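Local coordinates for HupZ (Streptococcus sp. 'group A', PDB 5ESC), which breaks down heme in vitro and forms a dimer of split-barrel chains belonging to the pyridoxamine 5'-phosphate oxidase family, at residues Asp39-Tyr44 and Ile109-Arg114. Residues are numbered along the deposited sequence; the frame is centred on the assembly and turned at random.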
loop_
_atom_site.group_PDB
_atom_site.type_symbol
_atom_site.label_atom_id
_atom_site.label_comp_id
_atom_site.label_asym_id
_atom_site.label_seq_id
_atom_site.Cartn_x
_atom_site.Cartn_y
_atom_site.Cartn_z
ATOM N N ASP A 39 14.926 14.379 -8.343
ATOM C CA ASP A 39 14.303 14.809 -7.091
ATOM C C ASP A 39 12.775 14.883 -7.195
ATOM O O ASP A 39 12.134 15.238 -6.244
ATOM C CB ASP A 39 14.882 16.223 -6.628
ATOM C CG ASP A 39 16.288 16.131 -5.937
ATOM O OD1 ASP A 39 16.739 15.055 -5.420
ATOM O OD2 ASP A 39 17.003 17.179 -5.918
ATOM N N LYS A 40 12.168 14.720 -8.367
ATOM C CA LYS A 40 10.690 14.653 -8.388
ATOM C C LYS A 40 10.089 13.526 -9.227
ATOM O O LYS A 40 8.898 13.573 -9.523
ATOM C CB LYS A 40 10.022 15.968 -8.814
ATOM C CG LYS A 40 10.619 16.589 -9.986
ATOM C CD LYS A 40 10.349 18.086 -10.119
ATOM C CE LYS A 40 10.169 18.813 -8.831
ATOM N NZ LYS A 40 10.185 20.302 -9.129
ATOM N N THR A 41 10.870 12.490 -9.508
ATOM C CA THR A 41 10.432 11.458 -10.452
ATOM C C THR A 41 10.913 10.117 -9.953
ATOM O O THR A 41 12.063 10.009 -9.609
ATOM C CB THR A 41 10.995 11.731 -11.848
ATOM O OG1 THR A 41 10.822 13.109 -12.144
ATOM C CG2 THR A 41 10.278 10.838 -12.984
ATOM N N PHE A 42 10.047 9.123 -9.943
ATOM C CA PHE A 42 10.450 7.753 -9.710
ATOM C C PHE A 42 10.250 7.033 -11.016
ATOM O O PHE A 42 9.434 7.467 -11.870
ATOM C CB PHE A 42 9.539 7.033 -8.718
ATOM C CG PHE A 42 9.690 7.410 -7.286
ATOM C CD1 PHE A 42 10.535 6.684 -6.425
ATOM C CD2 PHE A 42 8.951 8.476 -6.747
ATOM C CE1 PHE A 42 10.627 6.998 -5.109
ATOM C CE2 PHE A 42 9.073 8.802 -5.405
ATOM C CZ PHE A 42 9.883 8.050 -4.577
ATOM N N ILE A 43 10.942 5.921 -11.228
ATOM C CA ILE A 43 10.645 5.045 -12.316
ATOM C C ILE A 43 10.539 3.647 -11.718
ATOM O O ILE A 43 11.103 3.413 -10.632
ATOM C CB ILE A 43 11.647 5.083 -13.527
ATOM C CG1 ILE A 43 13.147 4.829 -13.151
ATOM C CG2 ILE A 43 11.479 6.417 -14.353
ATOM C CD1 ILE A 43 13.978 4.387 -14.291
ATOM N N TYR A 44 9.881 2.732 -12.417
ATOM C CA TYR A 44 9.881 1.323 -12.041
ATOM C C TYR A 44 9.845 0.480 -13.309
ATOM O O TYR A 44 9.403 0.959 -14.333
ATOM C CB TYR A 44 8.736 0.943 -11.051
ATOM C CG TYR A 44 7.350 0.713 -11.660
ATOM C CD1 TYR A 44 6.462 1.749 -11.809
ATOM C CD2 TYR A 44 6.950 -0.550 -12.072
ATOM C CE1 TYR A 44 5.181 1.558 -12.362
ATOM C CE2 TYR A 44 5.641 -0.756 -12.632
ATOM C CZ TYR A 44 4.785 0.318 -12.763
ATOM O OH TYR A 44 3.513 0.213 -13.267
ATOM N N ILE A 109 6.514 5.798 -14.847
ATOM C CA ILE A 109 7.256 6.980 -14.513
ATOM C C ILE A 109 6.319 7.780 -13.609
ATOM O O ILE A 109 5.173 8.015 -14.055
ATOM C CB ILE A 109 7.499 7.774 -15.723
ATOM C CG1 ILE A 109 8.492 7.088 -16.656
ATOM C CG2 ILE A 109 8.242 9.110 -15.377
ATOM C CD1 ILE A 109 7.967 7.274 -18.038
ATOM N N ILE A 110 6.734 8.146 -12.407
ATOM C CA ILE A 110 5.816 8.745 -11.454
ATOM C C ILE A 110 6.335 10.161 -11.289
ATOM O O ILE A 110 7.435 10.323 -10.846
ATOM C CB ILE A 110 5.815 8.030 -10.128
ATOM C CG1 ILE A 110 5.211 6.602 -10.208
ATOM C CG2 ILE A 110 5.000 8.703 -9.053
ATOM C CD1 ILE A 110 6.025 5.599 -10.941
ATOM N N HIS A 111 5.473 11.116 -11.549
ATOM C CA HIS A 111 5.740 12.557 -11.348
ATOM C C HIS A 111 5.220 12.949 -9.975
ATOM O O HIS A 111 4.019 13.028 -9.741
ATOM C CB HIS A 111 5.082 13.359 -12.461
ATOM C CG HIS A 111 5.503 12.922 -13.829
ATOM N ND1 HIS A 111 6.732 13.219 -14.354
ATOM C CD2 HIS A 111 4.873 12.183 -14.771
ATOM C CE1 HIS A 111 6.840 12.707 -15.558
ATOM N NE2 HIS A 111 5.733 12.059 -15.833
ATOM N N VAL A 112 6.140 13.138 -9.066
ATOM C CA VAL A 112 5.825 13.397 -7.710
ATOM C C VAL A 112 5.285 14.827 -7.527
ATOM O O VAL A 112 5.894 15.799 -7.980
ATOM C CB VAL A 112 7.011 13.135 -6.793
ATOM C CG1 VAL A 112 6.710 13.639 -5.380
ATOM C CG2 VAL A 112 7.315 11.666 -6.750
ATOM N N GLU A 113 4.114 14.941 -6.911
ATOM C CA GLU A 113 3.451 16.262 -6.657
ATOM C C GLU A 113 3.467 16.688 -5.215
ATOM O O GLU A 113 3.612 17.871 -4.921
ATOM C CB GLU A 113 1.988 16.245 -7.158
ATOM C CG GLU A 113 1.909 16.110 -8.677
ATOM C CD GLU A 113 0.493 15.880 -9.239
ATOM O OE1 GLU A 113 -0.521 15.652 -8.542
ATOM O OE2 GLU A 113 0.383 15.938 -10.454
ATOM N N ARG A 114 3.286 15.742 -4.318
ATOM C CA ARG A 114 3.403 15.983 -2.885
ATOM C C ARG A 114 3.971 14.822 -2.133
ATOM O O ARG A 114 3.924 13.668 -2.620
ATOM C CB ARG A 114 2.094 16.402 -2.279
ATOM C CG ARG A 114 0.886 16.089 -3.043
ATOM C CD ARG A 114 -0.133 17.206 -3.118
ATOM N NE ARG A 114 -1.418 16.515 -3.087
ATOM C CZ ARG A 114 -1.984 15.837 -4.103
ATOM N NH1 ARG A 114 -1.415 15.771 -5.316
ATOM N NH2 ARG A 114 -3.155 15.224 -3.889
HETATM O O HOH W 1 8.466 14.602 -12.552
#
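With CG anti to its carbonyl carbon (chi1 -74°), Phe-42 turns a ring edge to Val-112, whose CG2, likewise anti to the carbonyl carbon, meets CD2 of Phe-42 at 3.6 Å near the ring plane. Ile-110 holds CG1 in the same setting, and its CD1 reaches the edge of the Tyr-44 ring, 4.0 Å from CD1 of Tyr-44; the two side chains cross at about a right angle. Branched aliphatics suit this buried face because their methyl groups fit against the rims of the aromatic rings, and Ile-64 and Phe-77 close round Phe-42. Phe-42 and Ile-110 form a hydrogen-bonded pair: Ile-110 N gives a nearly straight bond (169°) to Phe-42 O at 2.8 Å, and Phe-42 N returns one to Ile-110 O at 3.0 Å. Val-112 N donates to Lys-40 O at 2.8 Å, binding the turn to the strand. On the other face, threonine serves two ends: Thr-41 CG2, anti to the backbone N, packs 3.6 Å from Ile-109 CG2, leaving OG1 to bond Asp-38 and accept a hydrogen bond from a water. Histidine suits the facing position with two ring nitrogens, ND1 meeting that water in the ring plane and NE2 binding Glu-82. Strand 106-117 lies between 41-46 and 73-84, and its pairing with 41-44 is part of the antiparallel split barrel of this FMN-binding clan.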